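Side-chain contacts in 4-hydroxythreonine-4-phosphate dehydrogenase (Legionella pneumophila subsp. pneumophila, PDB 6XMY), which probably catalyses the NAD-dependent oxidation of 4-(phosphooxy)-L-threonine in pyridoxine 5'-phosphate biosynthesis, using a divalent metal ion: residues A107-C110 with E114-A117; V162-T167 with Q270-L275; N281-I286 with S296-T301. All coordinates share one frame; numbering follows the deposited sequence. Where two conformers were deposited one is given.

Interaction 1 (A107-C110 with E114-A117); sequences ASLC and EFSA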
ATOM      1  N   ALA A 107      -5.847 -10.280   6.702  1.00 11.56           N
ATOM      2  CA  ALA A 107      -7.081  -9.503   6.754  1.00 11.36           C
ATOM      3  C   ALA A 107      -7.992  -9.999   7.868  1.00 11.83           C
ATOM      4  O   ALA A 107      -8.552  -9.201   8.631  1.00 12.28           O
ATOM      5  CB  ALA A 107      -7.802  -9.572   5.407  1.00 11.92           C
ATOM      6  N   SER A 108      -8.159 -11.319   7.964  1.00 10.78           N
ATOM      7  CA  SER A 108      -9.053 -11.904   8.961  1.00 12.74           C
ATOM      8  C   SER A 108      -8.584 -11.601  10.378  1.00 12.89           C
ATOM      9  O   SER A 108      -9.382 -11.200  11.239  1.00 13.46           O
ATOM     10  CB  SER A 108      -9.132 -13.414   8.743  1.00 14.93           C
ATOM     11  OG  SER A 108     -10.017 -13.996   9.679  1.00 18.46           O
ATOM     12  N   LEU A 109      -7.293 -11.803  10.649  1.00 11.31           N
ATOM     13  CA  LEU A 109      -6.782 -11.604  12.004  1.00 11.46           C
ATOM     14  C   LEU A 109      -6.865 -10.141  12.411  1.00 12.70           C
ATOM     15  O   LEU A 109      -7.184  -9.828  13.560  1.00 14.70           O
ATOM     16  CB  LEU A 109      -5.351 -12.124  12.117  1.00 11.43           C
ATOM     17  CG  LEU A 109      -5.180 -13.636  12.017  1.00 11.85           C
ATOM     18  CD1 LEU A 109      -3.701 -13.980  11.927  1.00 12.64           C
ATOM     19  CD2 LEU A 109      -5.840 -14.324  13.216  1.00 13.64           C
ATOM     20  N   CYS A 110      -6.608  -9.225  11.477  1.00 11.80           N
ATOM     21  CA  CYS A 110      -6.779  -7.809  11.785  1.00 12.72           C
ATOM     22  C   CYS A 110      -8.249  -7.438  11.929  1.00 12.28           C
ATOM     23  O   CYS A 110      -8.599  -6.609  12.776  1.00 14.63           O
ATOM     24  CB  CYS A 110      -6.098  -6.948  10.720  1.00 12.52           C
ATOM     25  SG  CYS A 110      -4.317  -7.062  10.822  1.00 13.59           S
ATOM     26  N   GLU A 114      -7.133  -9.043  16.442  1.00 16.07           N
ATOM     27  CA  GLU A 114      -6.012  -9.774  17.022  1.00 16.40           C
ATOM     28  C   GLU A 114      -4.711  -9.020  16.825  1.00 14.93           C
ATOM     29  O   GLU A 114      -3.778  -9.160  17.622  1.00 16.41           O
ATOM     30  CB  GLU A 114      -5.910 -11.153  16.373  1.00 19.64           C
ATOM     31  CG  GLU A 114      -7.087 -12.050  16.665  1.00 30.24           C
ATOM     32  CD  GLU A 114      -7.098 -12.492  18.106  1.00 39.70           C
ATOM     33  OE1 GLU A 114      -6.012 -12.834  18.620  1.00 43.75           O
ATOM     34  OE2 GLU A 114      -8.181 -12.480  18.728  1.00 43.99           O
ATOM     35  N   PHE A 115      -4.638  -8.218  15.769  1.00 13.56           N
ATOM     36  CA  PHE A 115      -3.488  -7.386  15.468  1.00 12.42           C
ATOM     37  C   PHE A 115      -4.009  -6.006  15.116  1.00 13.55           C
ATOM     38  O   PHE A 115      -5.150  -5.861  14.668  1.00 14.39           O
ATOM     39  CB  PHE A 115      -2.645  -8.014  14.350  1.00 11.57           C
ATOM     40  CG  PHE A 115      -2.071  -9.336  14.750  1.00 10.28           C
ATOM     41  CD1 PHE A 115      -0.864  -9.401  15.422  1.00 12.72           C
ATOM     42  CD2 PHE A 115      -2.782 -10.502  14.544  1.00 13.33           C
ATOM     43  CE1 PHE A 115      -0.352 -10.617  15.852  1.00 10.56           C
ATOM     44  CE2 PHE A 115      -2.271 -11.719  14.965  1.00 12.03           C
ATOM     45  CZ  PHE A 115      -1.054 -11.773  15.613  1.00 13.12           C
ATOM     46  N   SER A 116      -3.185  -4.991  15.363  1.00 12.89           N
ATOM     47  CA  SER A 116      -3.670  -3.620  15.300  1.00 12.44           C
ATOM     48  C   SER A 116      -3.632  -3.028  13.902  1.00 12.17           C
ATOM     49  O   SER A 116      -4.256  -1.988  13.671  1.00 14.55           O
ATOM     50  CB  SER A 116      -2.862  -2.734  16.247  1.00 14.29           C
ATOM     51  OG  SER A 116      -1.488  -2.842  15.960  1.00 17.21           O
ATOM     52  N   ALA A 117      -2.914  -3.659  12.976  1.00 11.51           N
ATOM     53  CA  ALA A 117      -2.787  -3.163  11.613  1.00 10.35           C
ATOM     54  C   ALA A 117      -2.086  -4.238  10.806  1.00 10.55           C
ATOM     55  O   ALA A 117      -1.409  -5.108  11.360  1.00 11.27           O
ATOM     56  CB  ALA A 117      -1.975  -1.864  11.545  1.00 12.02           C
TER
HETATM   57  O   HOH W   1      -7.102  -4.441  13.554  1.00 22.62           O
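The C-terminal end of helix 96-111 and the turn that leads from it into strand 117-120 meet here, where Leu109 and Cys110 touch Glu114 and Phe115. The backbone amide of Glu114 bonds to the carbonyl of Leu109 in the last helical turn (N to O 3.0 Å), with its N-H bent to 137°. A water donates to both Cys110 O and Phe115 O, joining two carbonyls that could not bond to each other. Next to these polar links, the side chains of Leu109 and Phe115 run side by side in the same direction. The ring presents its edge to leucine: Phe115 CD2 lies 3.9 Å from Leu109 CB, and Phe115 CE2 lies 4.0 Å from Leu109 CD1. Leu13 and Trp78 also touch both residues, so large apolar groups suit this buried position. Cys110 is compact; with SG anti to its carbonyl carbon (chi1 -70°), the sulfur sits 4.0 Å from Phe115 CB and 3.5 Å from Ala117 O. Glu114 instead bends at chi2 and carries its carboxylate away from the helix. This is a helix-to-strand connection, closed by backbone bonding at the helix end and apolar packing against Leu13 of strand 12-15 and Trp78 of strand 74-79.

Interaction 2 (V162-T167 with Q270-L275); sequences VALVTT and QGLPVL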
ATOM      1  N   VAL A 162      -0.212  11.117  -3.002  1.00 10.24           N
ATOM      2  CA  VAL A 162      -0.852  10.930  -4.302  1.00 10.05           C
ATOM      3  C   VAL A 162      -1.858   9.799  -4.178  1.00  8.39           C
ATOM      4  O   VAL A 162      -1.476   8.648  -3.931  1.00 10.19           O
ATOM      5  CB  VAL A 162       0.153  10.637  -5.423  1.00 10.48           C
ATOM      6  CG1 VAL A 162      -0.596  10.354  -6.718  1.00 12.37           C
ATOM      7  CG2 VAL A 162       1.106  11.813  -5.606  1.00 13.95           C
ATOM      8  N   ALA A 163      -3.136  10.121  -4.342  1.00  8.58           N
ATOM      9  CA  ALA A 163      -4.199   9.131  -4.387  1.00  9.15           C
ATOM     10  C   ALA A 163      -4.595   8.906  -5.836  1.00  8.87           C
ATOM     11  O   ALA A 163      -4.545   9.824  -6.657  1.00  9.86           O
ATOM     12  CB  ALA A 163      -5.417   9.617  -3.599  1.00  9.26           C
ATOM     13  N   LEU A 164      -5.010   7.683  -6.142  1.00  7.89           N
ATOM     14  CA  LEU A 164      -5.344   7.283  -7.500  1.00  8.47           C
ATOM     15  C   LEU A 164      -6.847   7.096  -7.651  1.00  8.75           C
ATOM     16  O   LEU A 164      -7.496   6.486  -6.793  1.00 10.39           O
ATOM     17  CB  LEU A 164      -4.627   5.980  -7.860  1.00 10.09           C
ATOM     18  CG  LEU A 164      -3.095   6.008  -7.821  1.00  9.13           C
ATOM     19  CD1 LEU A 164      -2.549   4.639  -8.170  1.00 10.75           C
ATOM     20  CD2 LEU A 164      -2.527   7.096  -8.752  1.00 12.25           C
ATOM     21  N   VAL A 165      -7.394   7.614  -8.751  1.00  8.71           N
ATOM     22  CA  VAL A 165      -8.785   7.328  -9.083  1.00  9.38           C
ATOM     23  C   VAL A 165      -8.922   5.900  -9.583  1.00  9.42           C
ATOM     24  O   VAL A 165      -9.900   5.210  -9.272  1.00 10.97           O
ATOM     25  CB  VAL A 165      -9.343   8.350 -10.091  1.00  8.94           C
ATOM     26  CG1 VAL A 165     -10.771   7.968 -10.505  1.00 10.97           C
ATOM     27  CG2 VAL A 165      -9.284   9.771  -9.511  1.00  9.65           C
ATOM     28  N   THR A 166      -7.967   5.455 -10.402  1.00  9.14           N
ATOM     29  CA  THR A 166      -7.887   4.082 -10.870  1.00  9.99           C
ATOM     30  C   THR A 166      -6.503   3.527 -10.562  1.00  9.35           C
ATOM     31  O   THR A 166      -5.516   4.266 -10.532  1.00  9.67           O
ATOM     32  CB  THR A 166      -8.174   3.959 -12.383  1.00 10.17           C
ATOM     33  OG1 THR A 166      -7.149   4.613 -13.153  1.00  9.59           O
ATOM     34  CG2 THR A 166      -9.542   4.547 -12.707  1.00 11.77           C
ATOM     35  N   THR A 167      -6.436   2.209 -10.320  1.00 10.00           N
ATOM     36  CA  THR A 167      -5.208   1.584  -9.848  1.00 10.23           C
ATOM     37  C   THR A 167      -4.642   0.701 -10.947  1.00 10.52           C
ATOM     38  O   THR A 167      -4.063   1.219 -11.924  1.00 11.56           O
ATOM     39  CB  THR A 167      -5.450   0.812  -8.543  1.00 13.72           C
ATOM     40  OG1 THR A 167      -6.391  -0.243  -8.784  1.00 15.04           O
ATOM     41  CG2 THR A 167      -5.975   1.729  -7.461  1.00 15.68           C
ATOM     42  N   GLN A 270       0.244   8.101 -14.138  1.00  7.54           N
ATOM     43  CA  GLN A 270       0.163   9.556 -14.140  1.00  7.65           C
ATOM     44  C   GLN A 270       0.676  10.140 -12.829  1.00  8.76           C
ATOM     45  O   GLN A 270       1.175  11.271 -12.811  1.00 10.70           O
ATOM     46  CB  GLN A 270      -1.280  10.005 -14.365  1.00  8.13           C
ATOM     47  CG  GLN A 270      -1.407  11.478 -14.714  1.00  9.15           C
ATOM     48  CD  GLN A 270      -2.838  11.944 -14.740  1.00  7.71           C
ATOM     49  OE1 GLN A 270      -3.611  11.639 -13.826  1.00  9.93           O
ATOM     50  NE2 GLN A 270      -3.206  12.702 -15.776  1.00  8.99           N
ATOM     51  N   GLY A 271       0.558   9.396 -11.728  1.00  8.93           N
ATOM     52  CA  GLY A 271       0.907   9.930 -10.424  1.00 11.27           C
ATOM     53  C   GLY A 271       2.074   9.258  -9.727  1.00  9.38           C
ATOM     54  O   GLY A 271       2.840   9.915  -9.020  1.00 11.14           O
ATOM     55  N   LEU A 272       2.227   7.963  -9.917  1.00  9.95           N
ATOM     56  CA  LEU A 272       3.261   7.259  -9.169  1.00  9.97           C
ATOM     57  C   LEU A 272       4.697   7.518  -9.627  1.00 10.46           C
ATOM     58  O   LEU A 272       5.601   7.507  -8.784  1.00 10.96           O
ATOM     59  CB  LEU A 272       2.969   5.761  -9.086  1.00 10.47           C
ATOM     60  CG  LEU A 272       1.625   5.420  -8.441  1.00 12.67           C
ATOM     61  CD1 LEU A 272       1.577   3.930  -8.115  1.00 14.73           C
ATOM     62  CD2 LEU A 272       1.336   6.287  -7.205  1.00 15.67           C
ATOM     63  N   PRO A 273       4.977   7.746 -10.920  1.00  8.90           N
ATOM     64  CA  PRO A 273       6.378   8.030 -11.286  1.00  9.41           C
ATOM     65  C   PRO A 273       6.971   9.225 -10.552  1.00  8.70           C
ATOM     66  O   PRO A 273       8.100   9.139 -10.053  1.00 10.35           O
ATOM     67  CB  PRO A 273       6.307   8.229 -12.806  1.00 10.61           C
ATOM     68  CG  PRO A 273       5.155   7.378 -13.228  1.00 10.68           C
ATOM     69  CD  PRO A 273       4.140   7.556 -12.124  1.00 10.14           C
ATOM     70  N   VAL A 274       6.253  10.349 -10.477  1.00  7.94           N
ATOM     71  CA  VAL A 274       6.787  11.512  -9.765  0.73  8.59           C
ATOM     72  C   VAL A 274       6.972  11.194  -8.288  1.00  8.88           C
ATOM     73  O   VAL A 274       7.997  11.531  -7.686  1.00  9.54           O
ATOM     74  CB  VAL A 274       5.890  12.751  -9.965  0.73 10.47           C
ATOM     75  CG1 VAL A 274       6.202  13.811  -8.901  0.73 13.50           C
ATOM     76  CG2 VAL A 274       6.071  13.347 -11.354  0.73 10.70           C
ATOM     77  N   LEU A 275       5.973  10.558  -7.673  1.00  9.57           N
ATOM     78  CA  LEU A 275       6.067  10.286  -6.243  1.00 10.08           C
ATOM     79  C   LEU A 275       7.259   9.391  -5.934  1.00 10.49           C
ATOM     80  O   LEU A 275       8.030   9.665  -5.007  1.00 10.53           O
ATOM     81  CB  LEU A 275       4.762   9.690  -5.711  1.00 12.34           C
ATOM     82  CG  LEU A 275       4.741   9.461  -4.190  1.00 16.17           C
ATOM     83  CD1 LEU A 275       3.380   9.767  -3.599  1.00 16.36           C
ATOM     84  CD2 LEU A 275       5.195   8.039  -3.824  1.00 17.05           C
TER
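Buried apolar packing of a helix on a strand joins Val162 and Leu164 of strand 161-164 to Gly271, Leu272 and Leu275 of helix 268-279. The two short segments run roughly antiparallel, at 156°, and their axes approach to 8.5 Å. Val162 uses both branches. CG1, anti to the backbone N (chi1 176°), reaches the helix backbone at Gly271 CA, 4.0 Å away, while CG2 meets Leu275 CD1 at 3.7 Å as the two side chains run antiparallel alongside one another. Glycine suits its place because, lacking a side chain, it lets Val162 CG1 lie against the helix backbone. One turn on, Leu275 has CG anti to its backbone N (chi1 -176°), and this extends CD1 toward the strand. Leu164 and Leu272 meet differently: their side chains are set nearly perpendicular, with the two CD1 methyls 4.2 Å apart. Phe252 also packs on Val162, and Met153 and Ala265 on Leu164, continuing the apolar surroundings. The side chain of Leu272 lies about 5 Å from the bound zinc ion, and the residue follows the zinc ligand His268 by one helical turn. Branched aliphatic residues on the strand thus seat a helix that carries the zinc ligand His268 at its start, in the helix-on-strand packing of an alpha/beta fold.

Interaction 3 (N281-I286 with S296-T301); sequences NEAVNI and SVDHGT. With NAD (nicotinamide-adenine-dinucleotide), chain B; SO4 (sulfate ion), chain C.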
ATOM      1  N   ASN A 281      12.418   5.527  -1.398  1.00 13.78           N
ATOM      2  CA  ASN A 281      12.882   4.787  -0.224  1.00 14.65           C
ATOM      3  C   ASN A 281      12.239   5.238   1.080  1.00 13.53           C
ATOM      4  O   ASN A 281      12.624   4.751   2.149  1.00 14.25           O
ATOM      5  CB  ASN A 281      14.407   4.806  -0.134  1.00 17.04           C
ATOM      6  CG  ASN A 281      15.052   4.112  -1.308  1.00 20.88           C
ATOM      7  OD1 ASN A 281      14.738   2.957  -1.609  1.00 24.19           O
ATOM      8  ND2 ASN A 281      15.938   4.815  -1.992  1.00 23.39           N
ATOM      9  N   GLU A 282      11.266   6.140   1.027  0.58 13.05           N
ATOM     10  CA  GLU A 282      10.542   6.544   2.223  0.58 14.60           C
ATOM     11  C   GLU A 282       9.036   6.419   2.083  0.58 13.38           C
ATOM     12  O   GLU A 282       8.333   6.507   3.096  0.58 14.66           O
ATOM     13  CB  GLU A 282      10.870   7.998   2.596  0.58 17.30           C
ATOM     14  CG  GLU A 282      10.175   9.010   1.694  0.58 19.90           C
ATOM     15  CD  GLU A 282      10.151  10.413   2.271  0.58 22.89           C
ATOM     16  OE1 GLU A 282      10.942  11.260   1.801  0.58 27.23           O
ATOM     17  OE2 GLU A 282       9.339  10.671   3.188  0.58 20.32           O
ATOM     18  N   ALA A 283       8.522   6.211   0.876  1.00 12.84           N
ATOM     19  CA  ALA A 283       7.095   6.300   0.624  1.00 11.68           C
ATOM     20  C   ALA A 283       6.368   5.031   1.048  1.00 10.35           C
ATOM     21  O   ALA A 283       6.927   3.926   1.037  1.00 11.25           O
ATOM     22  CB  ALA A 283       6.826   6.580  -0.854  1.00 11.39           C
ATOM     23  N   VAL A 284       5.099   5.211   1.408  1.00  9.65           N
ATOM     24  CA  VAL A 284       4.230   4.155   1.899  1.00  9.14           C
ATOM     25  C   VAL A 284       2.972   4.151   1.051  1.00  8.87           C
ATOM     26  O   VAL A 284       2.416   5.211   0.751  1.00 10.87           O
ATOM     27  CB  VAL A 284       3.853   4.417   3.369  1.00 11.08           C
ATOM     28  CG1 VAL A 284       2.868   3.359   3.885  1.00 11.74           C
ATOM     29  CG2 VAL A 284       5.108   4.468   4.235  1.00 11.81           C
ATOM     30  N   ASN A 285       2.531   2.961   0.663  1.00  8.81           N
ATOM     31  CA  ASN A 285       1.238   2.767   0.029  1.00  8.21           C
ATOM     32  C   ASN A 285       0.261   2.438   1.144  1.00  8.59           C
ATOM     33  O   ASN A 285       0.441   1.448   1.859  1.00  9.29           O
ATOM     34  CB  ASN A 285       1.347   1.637  -1.003  1.00  8.91           C
ATOM     35  CG  ASN A 285       0.002   1.074  -1.450  1.00  9.61           C
ATOM     36  OD1 ASN A 285      -1.066   1.649  -1.207  1.00 11.19           O
ATOM     37  ND2 ASN A 285       0.059  -0.079  -2.114  1.00 11.74           N
ATOM     38  N   ILE A 286      -0.723   3.303   1.347  1.00  9.28           N
ATOM     39  CA  ILE A 286      -1.737   3.086   2.368  1.00  8.71           C
ATOM     40  C   ILE A 286      -3.091   2.958   1.689  1.00  9.82           C
ATOM     41  O   ILE A 286      -3.422   3.750   0.795  1.00 10.48           O
ATOM     42  CB  ILE A 286      -1.727   4.187   3.440  1.00 11.91           C
ATOM     43  CG1 ILE A 286      -2.815   3.908   4.471  1.00 12.42           C
ATOM     44  CG2 ILE A 286      -1.908   5.554   2.837  1.00 15.13           C
ATOM     45  CD1 ILE A 286      -2.690   4.750   5.639  1.00 17.83           C
ATOM     46  N   SER A 296       1.762  -0.554   3.176  1.00  7.52           N
ATOM     47  CA  SER A 296       2.513  -1.381   2.249  1.00  9.01           C
ATOM     48  C   SER A 296       3.791  -0.668   1.845  1.00  8.25           C
ATOM     49  O   SER A 296       3.868   0.569   1.845  1.00  8.62           O
ATOM     50  CB  SER A 296       1.667  -1.668   1.012  1.00  9.39           C
ATOM     51  OG  SER A 296       2.362  -2.494   0.099  1.00  9.25           O
ATOM     52  N   VAL A 297       4.777  -1.476   1.441  1.00  8.49           N
ATOM     53  CA  VAL A 297       5.907  -0.931   0.709  1.00  8.93           C
ATOM     54  C   VAL A 297       5.413  -0.303  -0.586  1.00  8.66           C
ATOM     55  O   VAL A 297       4.324  -0.608  -1.085  1.00 10.28           O
ATOM     56  CB  VAL A 297       6.951  -2.014   0.407  1.00  9.72           C
ATOM     57  CG1 VAL A 297       7.587  -2.514   1.692  1.00 11.11           C
ATOM     58  CG2 VAL A 297       6.330  -3.147  -0.411  1.00 12.03           C
ATOM     59  N   ASP A 298       6.237   0.588  -1.142  1.00 10.02           N
ATOM     60  CA  ASP A 298       5.942   1.259  -2.405  1.00  9.76           C
ATOM     61  C   ASP A 298       6.725   0.658  -3.565  1.00 10.09           C
ATOM     62  O   ASP A 298       7.012   1.346  -4.551  1.00 13.08           O
ATOM     63  CB  ASP A 298       6.204   2.761  -2.307  1.00 13.19           C
ATOM     64  CG  ASP A 298       7.675   3.092  -2.332  1.00 18.19           C
ATOM     65  OD1 ASP A 298       8.493   2.226  -1.960  1.00 16.91           O
ATOM     66  OD2 ASP A 298       8.024   4.218  -2.754  1.00 24.09           O
ATOM     67  N   HIS A 299       7.085  -0.614  -3.467  1.00  9.52           N
ATOM     68  CA  HIS A 299       7.913  -1.252  -4.473  1.00  9.87           C
ATOM     69  C   HIS A 299       7.480  -2.700  -4.608  1.00  9.93           C
ATOM     70  O   HIS A 299       6.671  -3.207  -3.826  1.00 10.25           O
ATOM     71  CB  HIS A 299       9.398  -1.152  -4.119  1.00 10.93           C
ATOM     72  CG  HIS A 299       9.749  -1.799  -2.816  1.00  8.55           C
ATOM     73  ND1 HIS A 299       9.769  -3.169  -2.650  1.00  9.91           N
ATOM     74  CD2 HIS A 299      10.104  -1.269  -1.619  1.00 10.19           C
ATOM     75  CE1 HIS A 299      10.115  -3.454  -1.407  1.00 10.65           C
ATOM     76  NE2 HIS A 299      10.323  -2.320  -0.758  1.00 10.57           N
ATOM     77  N   GLY A 300       8.054  -3.368  -5.596  1.00 10.00           N
ATOM     78  CA  GLY A 300       7.715  -4.733  -5.918  1.00 10.71           C
ATOM     79  C   GLY A 300       8.678  -5.745  -5.340  1.00 10.52           C
ATOM     80  O   GLY A 300       9.443  -5.465  -4.406  1.00 10.23           O
ATOM     81  N   THR A 301       8.651  -6.942  -5.934  1.00 10.60           N
ATOM     82  CA  THR A 301       9.304  -8.114  -5.376  1.00  9.48           C
ATOM     83  C   THR A 301      10.811  -8.112  -5.564  1.00 10.08           C
ATOM     84  O   THR A 301      11.500  -8.850  -4.859  1.00 10.38           O
ATOM     85  CB  THR A 301       8.698  -9.383  -5.986  1.00 11.16           C
ATOM     86  OG1 THR A 301       8.599  -9.247  -7.414  1.00 11.92           O
ATOM     87  CG2 THR A 301       7.316  -9.622  -5.426  1.00 10.92           C
TER
HETATM   88  PA  NAD B 401       9.914  -3.617  -8.485  1.00 14.49           P
HETATM   89  O1A NAD B 401      10.054  -5.100  -8.202  1.00 15.23           O
HETATM   90  O2A NAD B 401       9.897  -2.473  -7.492  1.00 18.15           O
HETATM   91  O5B NAD B 401      11.353  -3.386  -9.403  1.00 17.16           O
HETATM   92  C5B NAD B 401      11.487  -2.051  -9.829  1.00 17.49           C
HETATM   93  C4B NAD B 401      12.942  -1.585  -9.641  1.00 16.68           C
HETATM   94  O4B NAD B 401      13.116  -1.180  -8.263  1.00 17.99           O
HETATM   95  C3B NAD B 401      13.901  -2.778  -9.910  1.00 15.17           C
HETATM   96  O3B NAD B 401      15.041  -2.211 -10.532  1.00 20.23           O
HETATM   97  C2B NAD B 401      14.174  -3.314  -8.474  1.00 16.43           C
HETATM   98  O2B NAD B 401      15.433  -3.903  -8.339  1.00 19.57           O
HETATM   99  C1B NAD B 401      14.147  -1.978  -7.667  1.00 17.08           C
HETATM  100  N9A NAD B 401      13.695  -2.151  -6.290  1.00 15.96           N
HETATM  101  C8A NAD B 401      12.428  -2.512  -5.798  1.00 15.10           C
HETATM  102  N7A NAD B 401      12.387  -2.543  -4.477  1.00 13.86           N
HETATM  103  C5A NAD B 401      13.661  -2.174  -4.069  1.00 13.23           C
HETATM  104  C6A NAD B 401      14.250  -2.023  -2.797  1.00 15.38           C
HETATM  105  N6A NAD B 401      13.510  -2.233  -1.676  1.00 14.54           N
HETATM  106  N1A NAD B 401      15.558  -1.645  -2.686  1.00 17.43           N
HETATM  107  C2A NAD B 401      16.249  -1.436  -3.849  1.00 19.52           C
HETATM  108  N3A NAD B 401      15.830  -1.543  -5.123  1.00 18.06           N
HETATM  109  C4A NAD B 401      14.507  -1.920  -5.191  1.00 15.38           C
HETATM  110  O3  NAD B 401       8.572  -3.525  -9.389  1.00 16.92           O
HETATM  111  PN  NAD B 401       8.312  -4.070 -10.854  1.00 15.78           P
HETATM  112  O1N NAD B 401       7.398  -3.156 -11.633  1.00 16.22           O
HETATM  113  O2N NAD B 401       9.521  -4.785 -11.359  1.00 21.30           O
HETATM  114  O5D NAD B 401       7.182  -5.412 -10.582  1.00 17.36           O
HETATM  115  C5D NAD B 401       7.721  -6.516  -9.934  1.00 14.22           C
HETATM  116  C4D NAD B 401       6.556  -7.265  -9.284  1.00 13.06           C
HETATM  117  O4D NAD B 401       6.212  -6.564  -8.062  1.00 10.61           O
HETATM  118  C3D NAD B 401       5.284  -7.205 -10.199  1.00 13.41           C
HETATM  119  O3D NAD B 401       4.626  -8.427 -10.021  1.00 13.05           O
HETATM  120  C2D NAD B 401       4.470  -6.045  -9.582  1.00 11.39           C
HETATM  121  O2D NAD B 401       3.081  -6.163  -9.717  1.00 12.92           O
HETATM  122  C1D NAD B 401       4.810  -6.331  -8.093  1.00 10.94           C
HETATM  123  N1N NAD B 401       4.559  -5.132  -7.222  1.00 11.63           N
HETATM  124  C2N NAD B 401       3.941  -5.387  -6.028  1.00 12.22           C
HETATM  125  C3N NAD B 401       3.667  -4.342  -5.142  1.00 11.81           C
HETATM  126  C7N NAD B 401       3.009  -4.735  -3.873  1.00 10.51           C
HETATM  127  O7N NAD B 401       2.777  -5.918  -3.617  1.00  9.46           O
HETATM  128  N7N NAD B 401       2.700  -3.716  -2.995  1.00 13.63           N
HETATM  129  C4N NAD B 401       4.027  -3.024  -5.477  1.00 12.60           C
HETATM  130  C5N NAD B 401       4.672  -2.799  -6.707  1.00 12.38           C
HETATM  131  C6N NAD B 401       4.929  -3.869  -7.587  1.00 11.65           C
HETATM  132  S   SO4 C 402      -1.426  -3.113  -4.155  1.00 11.07           S
HETATM  133  O1  SO4 C 402      -1.350  -2.553  -2.807  1.00 12.22           O
HETATM  134  O2  SO4 C 402      -1.014  -4.513  -4.113  1.00 11.77           O
HETATM  135  O3  SO4 C 402      -2.818  -3.056  -4.596  1.00 11.68           O
HETATM  136  O4  SO4 C 402      -0.564  -2.401  -5.113  1.00 14.74           O
HETATM  137  O   HOH W   2       2.739  -0.805  -3.204  1.00 15.31           O
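Asn285 lies against Ser296, its hydrogen-bonded antiparallel partner in the hairpin of strands 284-288 and 294-297, with both side chains on the same face of the sheet. Asn285 N donates to Ser296 O at 3.0 Å. With CG anti to the backbone N (chi1 164°), Asn285 sends ND2 past Ser296 CB to O1 of a sulfate, 2.9 Å away. That amide nitrogen also donates to a water, which in turn donates a hydrogen bond to Val297 O and accepts one from NAD N7N. Ser296 OG donates to Val297 O on a lone pair in the carbonyl plane, at 3.0 Å, and receives a weak bond from N7N. Just before strand 284-288, Ala283 CB fits 3.3 Å from Asp298 OD2, where a small residue suits the close approach. NAD N6A and Val297 CB lie over opposite faces of the His299 ring, each offset toward the rim, while ND1, bonded to Gly300 O at 2.9 Å, fixes its rotation. Gly300 N donates to NAD O2A at 2.8 Å. Thr139, His138 and Arg294 complete the sulfate's surroundings. Amide and backbone groups, with a weak hydroxyl bond, thus hold cofactor and anion side by side, consistent with the sulfate marking where the substrate phosphate would bind.

How the interactions relate
From the N terminus, interaction 1 comes first and closes a short loop, with three residues between its segments, where helix 96-111 gives way to strand 117-120. Interaction 2 then spans 102 residues, bringing helix 268-279 back onto strand 161-164, and interaction 3 closes the hairpin that follows. The three are in series; none nests within or crosses another. Interactions 2 and 3 touch directly, Leu275 CD2 lying 3.7 Å from Ala283 CB; helix 268-279 and strand 284-288 follow each other through a short loop that holds Ala283. Interactions 1 and 2 lie on opposite sides of the chain's centre, with their own centres about 27 Å apart. Interaction 3 is nearest that centre, where strand 294-297 neighbours strand 117-120.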